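Copper-containing nitrite reductase (Hyphomicrobium denitrificans 1NES1, PDB 6TFO) probably reduces nitrite to nitric oxide with electrons passed through its copper centres, working as a homotrimer. Local coordinates at residues L219-G231 against F251-T265. Sequence-based numbering, arbitrary orientation.
Sequences LMIHSVDFHGATG and FKALVPGIFVYHCAT. With CU (copper (II) ion), chain J; CU (copper (II) ion), chain K.
Phe226 carries Phe251 CZ on one face, 3.9 Å above its plane and toward the rim, and Val224 CG2 on the opposite face, while its CD1 meets Tyr261 CB at 3.4 Å; the Phe226 and Phe251 planes are 23° apart but slid so far that they barely overlap. An alanine in place of Phe226 would remove the ring touching both Phe251 and Tyr261 and is likely to open a gap in this aromatic cluster, leaving Val224 CG2 without the face it packs on. The Phe259 ring takes Gly228 CA over its centre, a CH-pi contact of 3.5 Å to the centroid, where a side chain on that glycine would collide with Phe259. At the edge of the His222 ring, in its plane, lies Cys263 SG. Strands 225-226 and 257-262 pair antiparallel at one side, within this chain, of a cupredoxin sheet: Asp225 N reaches His262 O at 2.8 Å in a straight bond, and His262 N returns to Asp225 O. Adjacent His262 and Cys263 bridge two separate copper sites, as in other copper nitrite reductases. His262 ND1 donates to Cys263 O in its ring plane (2.8 Å), which, with NE2 on copper, holds the ring's rotation. Cys263 SG, opposite its backbone N (chi1 -175°), and His222 ND1 bind the type 1 copper, completed by His271 and Met276; His222 NE2 is hydrogen-bonded to Glu175. NE2 atoms of His227 and His262, their rings at 88°, bind the type 2 copper, where this family reduces nitrite, with a water and His419 of a neighbouring subunit. Asp225 OD2 accepts a 2.8 Å hydrogen bond from that water's O.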
loop_
_atom_site.group_PDB
_atom_site.type_symbol
_atom_site.label_atom_id
_atom_site.label_comp_id
_atom_site.label_asym_id
_atom_site.label_seq_id
_atom_site.Cartn_x
_atom_site.Cartn_y
_atom_site.Cartn_z
ATOM N N LEU C 219 -6.416 24.609 -30.326
ATOM C CA LEU C 219 -5.478 23.483 -30.510
ATOM C C LEU C 219 -6.164 22.421 -31.369
ATOM O O LEU C 219 -5.492 21.779 -32.155
ATOM C CB LEU C 219 -5.084 22.913 -29.143
ATOM C CG LEU C 219 -4.416 23.891 -28.167
ATOM C CD1 LEU C 219 -4.089 23.207 -26.849
ATOM C CD2 LEU C 219 -3.148 24.496 -28.744
ATOM N N MET C 220 -7.471 22.241 -31.223
ATOM C CA MET C 220 -8.168 21.075 -31.823
ATOM C C MET C 220 -8.926 21.481 -33.090
ATOM O O MET C 220 -9.405 22.629 -33.189
ATOM C CB MET C 220 -9.148 20.446 -30.829
ATOM C CG MET C 220 -8.541 20.184 -29.478
ATOM S SD MET C 220 -6.999 19.281 -29.600
ATOM C CE MET C 220 -6.613 19.175 -27.849
ATOM N N ILE C 221 -9.018 20.538 -34.023
ATOM C CA ILE C 221 -10.057 20.504 -35.089
ATOM C C ILE C 221 -11.429 20.540 -34.390
ATOM O O ILE C 221 -11.572 19.941 -33.316
ATOM C CB ILE C 221 -9.846 19.258 -35.988
ATOM C CG1 ILE C 221 -8.510 19.292 -36.744
ATOM C CG2 ILE C 221 -11.019 19.073 -36.942
ATOM C CD1 ILE C 221 -8.111 17.971 -37.381
ATOM N N HIS C 222 -12.392 21.276 -34.933
ATOM C CA HIS C 222 -13.811 21.252 -34.479
ATOM C C HIS C 222 -14.751 21.036 -35.669
ATOM O O HIS C 222 -14.329 21.225 -36.833
ATOM C CB HIS C 222 -14.150 22.527 -33.705
ATOM C CG HIS C 222 -13.387 22.612 -32.435
ATOM N ND1 HIS C 222 -13.668 21.800 -31.377
ATOM C CD2 HIS C 222 -12.322 23.358 -32.083
ATOM C CE1 HIS C 222 -12.824 22.057 -30.405
ATOM N NE2 HIS C 222 -11.992 23.022 -30.812
ATOM N N SER C 223 -15.992 20.664 -35.368
ATOM C CA SER C 223 -17.009 20.258 -36.360
ATOM C C SER C 223 -18.408 20.497 -35.779
ATOM O O SER C 223 -18.510 21.033 -34.658
ATOM C CB SER C 223 -16.795 18.817 -36.743
ATOM O OG SER C 223 -16.983 17.974 -35.613
ATOM N N VAL C 224 -19.450 20.128 -36.523
ATOM C CA VAL C 224 -20.836 20.129 -35.982
ATOM C C VAL C 224 -21.650 19.045 -36.681
ATOM O O VAL C 224 -21.531 18.894 -37.908
ATOM C CB VAL C 224 -21.482 21.513 -36.093
ATOM C CG1 VAL C 224 -21.564 21.982 -37.527
ATOM C CG2 VAL C 224 -22.845 21.539 -35.434
ATOM N N ASP C 225 -22.378 18.284 -35.868
ATOM C CA ASP C 225 -23.439 17.322 -36.238
ATOM C C ASP C 225 -24.718 17.943 -35.688
ATOM O O ASP C 225 -24.742 18.226 -34.474
ATOM C CB ASP C 225 -23.107 15.940 -35.660
ATOM C CG ASP C 225 -24.231 14.919 -35.605
ATOM O OD1 ASP C 225 -25.307 15.219 -36.129
ATOM O OD2 ASP C 225 -24.009 13.819 -35.020
ATOM N N PHE C 226 -25.678 18.254 -36.569
ATOM C CA PHE C 226 -27.067 18.652 -36.210
ATOM C C PHE C 226 -27.988 17.432 -36.320
ATOM O O PHE C 226 -28.038 16.802 -37.409
ATOM C CB PHE C 226 -27.613 19.717 -37.158
ATOM C CG PHE C 226 -26.767 20.948 -37.291
ATOM C CD1 PHE C 226 -26.916 21.998 -36.407
ATOM C CD2 PHE C 226 -25.853 21.059 -38.321
ATOM C CE1 PHE C 226 -26.177 23.153 -36.554
ATOM C CE2 PHE C 226 -25.091 22.205 -38.451
ATOM C CZ PHE C 226 -25.255 23.248 -37.570
ATOM N N HIS C 227 -28.717 17.118 -35.248
ATOM C CA HIS C 227 -29.658 15.971 -35.221
ATOM C C HIS C 227 -30.817 16.244 -36.185
ATOM O O HIS C 227 -31.522 15.266 -36.516
ATOM C CB HIS C 227 -30.075 15.666 -33.779
ATOM C CG HIS C 227 -28.994 14.999 -33.000
ATOM N ND1 HIS C 227 -29.239 14.390 -31.792
ATOM C CD2 HIS C 227 -27.678 14.818 -33.270
ATOM C CE1 HIS C 227 -28.114 13.888 -31.333
ATOM N NE2 HIS C 227 -27.140 14.135 -32.221
ATOM N N GLY C 228 -30.979 17.504 -36.620
ATOM C CA GLY C 228 -32.035 17.948 -37.558
ATOM C C GLY C 228 -31.569 18.042 -39.005
ATOM O O GLY C 228 -32.311 18.613 -39.804
ATOM N N ALA C 229 -30.372 17.544 -39.338
ATOM C CA ALA C 229 -29.828 17.508 -40.718
ATOM C C ALA C 229 -29.744 16.057 -41.194
ATOM O O ALA C 229 -29.454 15.156 -40.367
ATOM C CB ALA C 229 -28.474 18.169 -40.786
ATOM N N THR C 230 -29.980 15.847 -42.492
ATOM C CA THR C 230 -30.027 14.506 -43.134
ATOM C C THR C 230 -28.837 14.358 -44.084
ATOM O O THR C 230 -28.762 15.137 -45.035
ATOM C CB THR C 230 -31.377 14.297 -43.830
ATOM O OG1 THR C 230 -32.386 14.624 -42.865
ATOM C CG2 THR C 230 -31.552 12.890 -44.372
ATOM N N GLY C 231 -27.943 13.404 -43.813
ATOM C CA GLY C 231 -26.721 13.157 -44.604
ATOM C C GLY C 231 -25.479 12.975 -43.730
ATOM O O GLY C 231 -25.541 13.167 -42.518
ATOM N N PHE C 251 -27.589 22.572 -45.936
ATOM C CA PHE C 251 -28.494 21.411 -45.707
ATOM C C PHE C 251 -29.938 21.913 -45.573
ATOM O O PHE C 251 -30.150 23.063 -45.118
ATOM C CB PHE C 251 -27.998 20.592 -44.505
ATOM C CG PHE C 251 -28.216 21.243 -43.161
ATOM C CD1 PHE C 251 -27.335 22.197 -42.676
ATOM C CD2 PHE C 251 -29.321 20.925 -42.390
ATOM C CE1 PHE C 251 -27.537 22.801 -41.443
ATOM C CE2 PHE C 251 -29.533 21.537 -41.165
ATOM C CZ PHE C 251 -28.632 22.464 -40.683
ATOM N N LYS C 252 -30.900 21.088 -45.989
ATOM C CA LYS C 252 -32.353 21.401 -45.916
ATOM C C LYS C 252 -32.878 20.878 -44.579
ATOM O O LYS C 252 -32.595 19.726 -44.257
ATOM C CB LYS C 252 -33.121 20.820 -47.115
ATOM C CG LYS C 252 -33.652 21.847 -48.114
ATOM C CD LYS C 252 -33.390 21.502 -49.580
ATOM C CE LYS C 252 -34.167 20.304 -50.090
ATOM N NZ LYS C 252 -35.381 20.701 -50.853
ATOM N N ALA C 253 -33.569 21.734 -43.831
ATOM C CA ALA C 253 -34.313 21.374 -42.608
ATOM C C ALA C 253 -35.593 20.626 -43.016
ATOM O O ALA C 253 -36.631 21.270 -43.163
ATOM C CB ALA C 253 -34.597 22.618 -41.793
ATOM N N LEU C 254 -35.496 19.309 -43.210
ATOM C CA LEU C 254 -36.584 18.460 -43.756
ATOM C C LEU C 254 -37.619 18.134 -42.682
ATOM O O LEU C 254 -38.731 17.764 -43.061
ATOM C CB LEU C 254 -36.003 17.151 -44.297
ATOM C CG LEU C 254 -35.052 17.284 -45.481
ATOM C CD1 LEU C 254 -34.511 15.924 -45.906
ATOM C CD2 LEU C 254 -35.728 17.986 -46.656
ATOM N N VAL C 255 -37.266 18.182 -41.402
ATOM C CA VAL C 255 -38.151 17.610 -40.343
ATOM C C VAL C 255 -38.272 18.594 -39.197
ATOM O O VAL C 255 -37.270 19.081 -38.700
ATOM C CB VAL C 255 -37.630 16.263 -39.837
ATOM C CG1 VAL C 255 -38.593 15.666 -38.824
ATOM C CG2 VAL C 255 -37.355 15.306 -40.994
ATOM N N PRO C 256 -39.502 18.936 -38.764
ATOM C CA PRO C 256 -39.688 19.766 -37.584
ATOM C C PRO C 256 -39.361 18.939 -36.337
ATOM O O PRO C 256 -39.574 17.726 -36.335
ATOM C CB PRO C 256 -41.177 20.147 -37.584
ATOM C CG PRO C 256 -41.726 19.626 -38.893
ATOM C CD PRO C 256 -40.787 18.534 -39.357
ATOM N N GLY C 257 -38.880 19.631 -35.313
ATOM C CA GLY C 257 -38.307 19.026 -34.101
ATOM C C GLY C 257 -37.413 19.992 -33.349
ATOM O O GLY C 257 -37.063 21.057 -33.901
ATOM N N ILE C 258 -37.106 19.636 -32.103
ATOM C CA ILE C 258 -36.132 20.346 -31.229
ATOM C C ILE C 258 -34.896 19.434 -31.142
ATOM O O ILE C 258 -34.963 18.340 -30.569
ATOM C CB ILE C 258 -36.782 20.747 -29.885
ATOM C CG1 ILE C 258 -35.793 21.497 -28.993
ATOM C CG2 ILE C 258 -37.430 19.564 -29.171
ATOM C CD1 ILE C 258 -35.307 22.788 -29.586
ATOM N N PHE C 259 -33.829 19.825 -31.826
ATOM C CA PHE C 259 -32.670 18.949 -32.127
ATOM C C PHE C 259 -31.450 19.421 -31.331
ATOM O O PHE C 259 -31.166 20.637 -31.333
ATOM C CB PHE C 259 -32.405 18.953 -33.634
ATOM C CG PHE C 259 -33.536 18.367 -34.437
ATOM C CD1 PHE C 259 -33.755 16.998 -34.454
ATOM C CD2 PHE C 259 -34.394 19.185 -35.155
ATOM C CE1 PHE C 259 -34.797 16.455 -35.187
ATOM C CE2 PHE C 259 -35.438 18.643 -35.886
ATOM C CZ PHE C 259 -35.644 17.280 -35.895
ATOM N N VAL C 260 -30.744 18.514 -30.655
ATOM C CA VAL C 260 -29.407 18.889 -30.112
ATOM C C VAL C 260 -28.450 18.841 -31.305
ATOM O O VAL C 260 -28.640 17.974 -32.187
ATOM C CB VAL C 260 -28.922 18.088 -28.884
ATOM C CG1 VAL C 260 -29.945 17.106 -28.329
ATOM C CG2 VAL C 260 -27.562 17.439 -29.106
ATOM N N TYR C 261 -27.591 19.850 -31.406
ATOM C CA TYR C 261 -26.370 19.816 -32.246
ATOM C C TYR C 261 -25.166 19.787 -31.290
ATOM O O TYR C 261 -25.296 20.241 -30.107
ATOM C CB TYR C 261 -26.343 20.982 -33.235
ATOM C CG TYR C 261 -26.093 22.351 -32.648
ATOM C CD1 TYR C 261 -27.138 23.137 -32.190
ATOM C CD2 TYR C 261 -24.807 22.878 -32.575
ATOM C CE1 TYR C 261 -26.913 24.399 -31.663
ATOM C CE2 TYR C 261 -24.571 24.143 -32.054
ATOM C CZ TYR C 261 -25.631 24.913 -31.605
ATOM O OH TYR C 261 -25.432 26.166 -31.084
ATOM N N HIS C 262 -24.059 19.204 -31.752
ATOM C CA HIS C 262 -22.803 19.021 -30.969
ATOM C C HIS C 262 -21.626 18.922 -31.938
ATOM O O HIS C 262 -21.842 18.543 -33.107
ATOM C CB HIS C 262 -22.885 17.809 -30.024
ATOM C CG HIS C 262 -23.181 16.495 -30.674
ATOM N ND1 HIS C 262 -22.231 15.785 -31.399
ATOM C CD2 HIS C 262 -24.309 15.740 -30.687
ATOM C CE1 HIS C 262 -22.762 14.665 -31.858
ATOM N NE2 HIS C 262 -24.055 14.616 -31.435
ATOM N N CYS C 263 -20.429 19.221 -31.452
ATOM C CA CYS C 263 -19.163 18.899 -32.159
ATOM C C CYS C 263 -19.093 17.380 -32.399
ATOM O O CYS C 263 -19.612 16.617 -31.570
ATOM C CB CYS C 263 -17.970 19.401 -31.360
ATOM S SG CYS C 263 -16.397 19.186 -32.226
ATOM N N ALA C 264 -18.525 16.959 -33.527
ATOM C CA ALA C 264 -18.369 15.536 -33.902
ATOM C C ALA C 264 -16.950 15.309 -34.427
ATOM O O ALA C 264 -16.818 14.617 -35.438
ATOM C CB ALA C 264 -19.400 15.147 -34.917
ATOM N N THR C 265 -15.959 15.927 -33.770
ATOM C CA THR C 265 -14.497 15.674 -33.931
ATOM C C THR C 265 -14.048 14.747 -32.799
ATOM O O THR C 265 -14.325 15.009 -31.626
ATOM C CB THR C 265 -13.715 16.999 -33.993
ATOM O OG1 THR C 265 -14.212 17.751 -35.102
ATOM C CG2 THR C 265 -12.218 16.799 -34.142
HETATM CU CU CU J . -14.988 20.286 -31.049
HETATM CU CU CU K . -25.341 13.212 -31.966
HETATM O O HOH W 1 -24.405 11.782 -33.146
HETATM O O HOH W 2 -35.076 19.092 -40.094
HETATM O O HOH W 3 -33.005 17.272 -42.357
#